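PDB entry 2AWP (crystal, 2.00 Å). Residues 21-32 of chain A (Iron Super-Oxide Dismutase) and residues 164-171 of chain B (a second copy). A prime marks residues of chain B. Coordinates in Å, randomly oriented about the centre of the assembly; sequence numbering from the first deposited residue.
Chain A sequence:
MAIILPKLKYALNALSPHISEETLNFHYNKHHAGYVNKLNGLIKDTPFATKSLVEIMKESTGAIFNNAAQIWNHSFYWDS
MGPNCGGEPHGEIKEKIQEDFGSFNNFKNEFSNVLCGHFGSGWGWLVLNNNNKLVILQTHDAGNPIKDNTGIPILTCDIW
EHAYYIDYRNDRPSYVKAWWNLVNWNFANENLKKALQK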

# COMPACT_ATOMS: atom_id res chain seq x y z
N GLU A 21 -9.30 -17.05 8.81
CA GLU A 21 -8.55 -18.07 8.12
C GLU A 21 -8.28 -17.69 6.64
O GLU A 21 -7.17 -17.87 6.14
N GLU A 22 -9.28 -17.17 5.96
CA GLU A 22 -9.06 -16.69 4.58
C GLU A 22 -7.92 -15.69 4.48
O GLU A 22 -7.06 -15.80 3.60
N THR A 23 -7.92 -14.69 5.37
CA THR A 23 -6.81 -13.71 5.44
C THR A 23 -5.46 -14.40 5.65
O THR A 23 -4.55 -14.18 4.86
N LEU A 24 -5.34 -15.25 6.68
CA LEU A 24 -4.10 -15.99 6.88
C LEU A 24 -3.74 -16.78 5.64
O LEU A 24 -2.58 -16.79 5.25
N ASN A 25 -4.73 -17.41 4.99
CA ASN A 25 -4.45 -18.14 3.74
C ASN A 25 -3.78 -17.26 2.66
O ASN A 25 -2.68 -17.57 2.20
N PHE A 26 -4.39 -16.14 2.31
CA PHE A 26 -3.77 -15.24 1.32
C PHE A 26 -2.47 -14.58 1.82
O PHE A 26 -1.45 -14.55 1.11
N HIS A 27 -2.49 -14.09 3.05
CA HIS A 27 -1.42 -13.29 3.60
C HIS A 27 -0.17 -14.15 3.78
O HIS A 27 0.91 -13.78 3.30
N TYR A 28 -0.34 -15.33 4.37
CA TYR A 28 0.80 -16.25 4.58
C TYR A 28 1.16 -17.10 3.35
O TYR A 28 2.30 -17.11 2.92
N ASN A 29 0.18 -17.80 2.79
CA ASN A 29 0.45 -18.74 1.69
C ASN A 29 0.62 -18.08 0.32
O ASN A 29 1.26 -18.64 -0.57
N LYS A 30 0.08 -16.87 0.15
CA LYS A 30 0.28 -16.14 -1.10
C LYS A 30 1.33 -15.00 -1.01
O LYS A 30 2.39 -15.08 -1.62
N HIS A 31 1.03 -13.94 -0.24
CA HIS A 31 1.97 -12.83 -0.05
C HIS A 31 3.32 -13.24 0.52
O HIS A 31 4.36 -13.06 -0.13
N HIS A 32 3.31 -13.83 1.72
CA HIS A 32 4.55 -14.14 2.45
C HIS A 32 5.38 -15.19 1.67
O HIS A 32 6.59 -15.02 1.40
N TYR B 164 -8.26 -3.47 -6.07
CA TYR B 164 -8.50 -4.79 -6.65
C TYR B 164 -8.75 -5.92 -5.64
O TYR B 164 -9.29 -6.99 -6.02
N TYR B 165 -8.43 -5.67 -4.36
CA TYR B 165 -8.34 -6.77 -3.41
C TYR B 165 -9.66 -7.53 -3.25
O TYR B 165 -9.66 -8.75 -2.97
N ILE B 166 -10.79 -6.82 -3.40
CA ILE B 166 -12.10 -7.45 -3.20
C ILE B 166 -12.34 -8.47 -4.31
O ILE B 166 -12.93 -9.54 -4.08
N ASP B 167 -11.89 -8.11 -5.50
CA ASP B 167 -12.22 -8.87 -6.70
C ASP B 167 -11.15 -9.87 -7.07
O ASP B 167 -11.46 -10.93 -7.63
N TYR B 168 -9.89 -9.54 -6.77
CA TYR B 168 -8.75 -10.35 -7.29
C TYR B 168 -7.81 -10.80 -6.20
O TYR B 168 -6.87 -11.54 -6.48
N ARG B 169 -8.09 -10.38 -4.96
CA ARG B 169 -7.18 -10.63 -3.84
C ARG B 169 -5.74 -10.24 -4.22
O ARG B 169 -5.48 -9.10 -4.64
N ASN B 170 -4.81 -11.17 -4.08
CA ASN B 170 -3.40 -10.90 -4.33
C ASN B 170 -3.05 -10.83 -5.83
O ASN B 170 -1.94 -10.45 -6.21
N ASP B 171 -4.00 -11.23 -6.68
CA ASP B 171 -3.74 -11.40 -8.13
C ASP B 171 -3.87 -10.08 -8.86
O ASP B 171 -4.79 -9.89 -9.68

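The contact is anchored at two polar points, with an aromatic ring between them. At one end, Glu22 meets Arg169′ in a salt bridge. Glu22 points its CA-to-CB bond toward chain B and runs out extended (chi1 and chi2 both t), which carries its carboxylate to the arginine; one oxygen, OE2, takes two hydrogen bonds: Arg169′ NE to Glu22 OE2 at 2.7 Å and Arg169′ NH2 to Glu22 OE2 at 2.7 Å. That oxygen lies near the guanidinium plane, at its edge, where both N-H groups can converge on it. The arginine bends early (chi1 m, chi2 m) and then straightens at chi3 (t). Its third nitrogen is used within its own chain, Arg169′ NH1 donating to Tyr165′ O at 3.1 Å, which ties the guanidinium back to the helix just before it.

The second anchor is a hydrogen bond of 2.7 Å between His31 NE2 and Tyr165′ OH; either atom could be the donor. Neither side chain starts out aimed at its partner. Both CA-to-CB bonds point sideways, and the rotamers, m for His31 and a chi1 of -143° between wells for Tyr165′, bring the ring ends together. The two rings meet rim to rim, centroids 5.8 Å apart and planes 22° from each other, a geometry suited to a bond between their edges rather than to stacking.

Phe26 fills the space between these anchors, one helical turn after Glu22. It points toward chain B with chi1 m, and the aliphatic part of Arg169′ lies over one face of its ring: Arg169′ CG sits 3.9 Å from the ring centroid in a CH-pi contact, and Arg169′ CB comes within 3.6 Å of Phe26 CE1. The arginine thus serves twice, its methylenes covering the phenylalanine while its charged end reaches the glutamate. At the ring edge, Asn170′ OD1 approaches Phe26 CD1 at 3.3 Å. Separately, Tyr165′ OH lies 3.8 Å from Phe26 CB, where the side chain leaves the helix.

Asn170′, with chi1 p, also points toward chain A and extends the packing along the helix. Its CB is 3.5 Å from His31 NE2, and its ND2 is 3.9 Å from Lys30 CB. Lys30 begins toward the partner but its end leads away, so it offers methylene rather than charge to this contact. Arg169′ and Asn170′ are the two central residues of a type II' turn from Tyr168′ to Asp171′, and the positive phi of Arg169′ belongs to that turn. From it, two consecutive side chains both point toward the helix of chain A.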

# COMPACT_ATOMS: atom_id res chain seq x y z
CB GLU A 21 -9.27 -19.43 8.23
CG GLU A 21 -8.41 -20.59 7.72
CD GLU A 21 -9.14 -21.93 7.79
OE1 GLU A 21 -10.22 -21.99 8.43
OE2 GLU A 21 -8.64 -22.90 7.21
CB GLU A 22 -10.33 -16.08 3.99
CG GLU A 22 -10.14 -15.66 2.53
CD GLU A 22 -11.38 -15.06 1.86
OE1 GLU A 22 -12.48 -15.04 2.48
OE2 GLU A 22 -11.24 -14.60 0.70
CB THR A 23 -7.06 -12.57 6.47
OG1 THR A 23 -8.12 -11.73 5.99
CG2 THR A 23 -5.81 -11.66 6.62
CB LEU A 24 -4.16 -16.89 8.14
CG LEU A 24 -3.50 -16.21 9.36
CD1 LEU A 24 -4.23 -14.89 9.66
CD2 LEU A 24 -3.49 -17.11 10.57
CB ASN A 25 -5.71 -18.86 3.18
CG ASN A 25 -5.36 -19.97 2.18
OD1 ASN A 25 -4.23 -20.49 2.18
ND2 ASN A 25 -6.33 -20.34 1.33
CB PHE A 26 -4.79 -14.18 0.82
CG PHE A 26 -5.85 -14.74 -0.10
CD1 PHE A 26 -5.60 -14.88 -1.45
CD2 PHE A 26 -7.09 -15.16 0.40
CE1 PHE A 26 -6.57 -15.43 -2.32
CE2 PHE A 26 -8.08 -15.72 -0.45
CZ PHE A 26 -7.82 -15.85 -1.83
CB HIS A 27 -1.88 -12.68 4.92
CG HIS A 27 -1.13 -11.45 5.33
ND1 HIS A 27 -1.53 -10.68 6.40
CD2 HIS A 27 -0.03 -10.85 4.83
CE1 HIS A 27 -0.70 -9.67 6.56
NE2 HIS A 27 0.23 -9.76 5.64
CB TYR A 28 0.56 -17.14 5.81
CG TYR A 28 1.68 -18.12 6.08
CD1 TYR A 28 2.91 -17.68 6.57
CD2 TYR A 28 1.52 -19.49 5.80
CE1 TYR A 28 3.97 -18.59 6.84
CE2 TYR A 28 2.57 -20.41 6.04
CZ TYR A 28 3.78 -19.95 6.57
OH TYR A 28 4.82 -20.84 6.82
CB ASN A 29 -0.62 -19.85 1.63
CG ASN A 29 -0.53 -20.84 2.79
OD1 ASN A 29 0.55 -21.35 3.15
ND2 ASN A 29 -1.68 -21.14 3.40
CB LYS A 30 -1.06 -15.65 -1.66
CG LYS A 30 -2.11 -16.75 -1.83
CD LYS A 30 -1.66 -17.89 -2.78
CE LYS A 30 -2.37 -19.21 -2.39
NZ LYS A 30 -2.14 -20.32 -3.36
CB HIS A 31 1.31 -11.67 0.77
CG HIS A 31 0.17 -11.00 0.06
ND1 HIS A 31 0.36 -10.09 -0.97
CD2 HIS A 31 -1.17 -11.14 0.19
CE1 HIS A 31 -0.82 -9.64 -1.38
NE2 HIS A 31 -1.76 -10.26 -0.69
CB HIS A 32 4.21 -14.63 3.89
CG HIS A 32 5.36 -14.56 4.86
ND1 HIS A 32 5.22 -14.83 6.20
CD2 HIS A 32 6.68 -14.29 4.67
CE1 HIS A 32 6.39 -14.71 6.80
NE2 HIS A 32 7.29 -14.39 5.89
CB TYR B 164 -7.37 -5.15 -7.62
CG TYR B 164 -5.97 -5.18 -7.03
CD1 TYR B 164 -5.47 -6.36 -6.44
CD2 TYR B 164 -5.15 -4.05 -7.06
CE1 TYR B 164 -4.17 -6.40 -5.89
CE2 TYR B 164 -3.83 -4.08 -6.55
CZ TYR B 164 -3.35 -5.26 -5.95
OH TYR B 164 -2.06 -5.30 -5.42
CB TYR B 165 -7.75 -6.36 -2.05
CG TYR B 165 -6.87 -7.45 -1.50
CD1 TYR B 165 -5.59 -7.63 -2.01
CD2 TYR B 165 -7.34 -8.34 -0.52
CE1 TYR B 165 -4.76 -8.66 -1.59
CE2 TYR B 165 -6.49 -9.40 -0.05
CZ TYR B 165 -5.22 -9.54 -0.61
OH TYR B 165 -4.39 -10.55 -0.23
CB ILE B 166 -13.27 -6.43 -3.16
CG1 ILE B 166 -13.14 -5.50 -1.94
CG2 ILE B 166 -14.63 -7.17 -3.12
CD1 ILE B 166 -13.99 -4.19 -2.06
CB ASP B 167 -12.47 -7.92 -7.86
CG ASP B 167 -13.55 -6.89 -7.56
OD1 ASP B 167 -14.52 -7.25 -6.84
OD2 ASP B 167 -13.43 -5.73 -8.03
CB TYR B 168 -7.99 -9.59 -8.39
CG TYR B 168 -8.87 -9.24 -9.59
CD1 TYR B 168 -9.10 -10.18 -10.60
CD2 TYR B 168 -9.49 -8.00 -9.68
CE1 TYR B 168 -9.95 -9.88 -11.70
CE2 TYR B 168 -10.32 -7.68 -10.76
CZ TYR B 168 -10.54 -8.64 -11.77
OH TYR B 168 -11.36 -8.34 -12.87
CB ARG B 169 -7.30 -12.07 -3.33
CG ARG B 169 -8.70 -12.48 -2.85
CD ARG B 169 -8.98 -12.08 -1.41
NE ARG B 169 -10.26 -12.60 -0.90
CZ ARG B 169 -11.44 -12.02 -1.09
NH1 ARG B 169 -11.54 -10.90 -1.79
NH2 ARG B 169 -12.53 -12.57 -0.57
CB ASN B 170 -2.54 -11.99 -3.67
CG ASN B 170 -2.80 -13.36 -4.27
OD1 ASN B 170 -3.85 -13.95 -4.08
ND2 ASN B 170 -1.83 -13.88 -5.01
CB ASP B 171 -4.67 -12.49 -8.71
CG ASP B 171 -4.31 -12.90 -10.13
OD1 ASP B 171 -3.23 -12.49 -10.66
OD2 ASP B 171 -5.13 -13.62 -10.71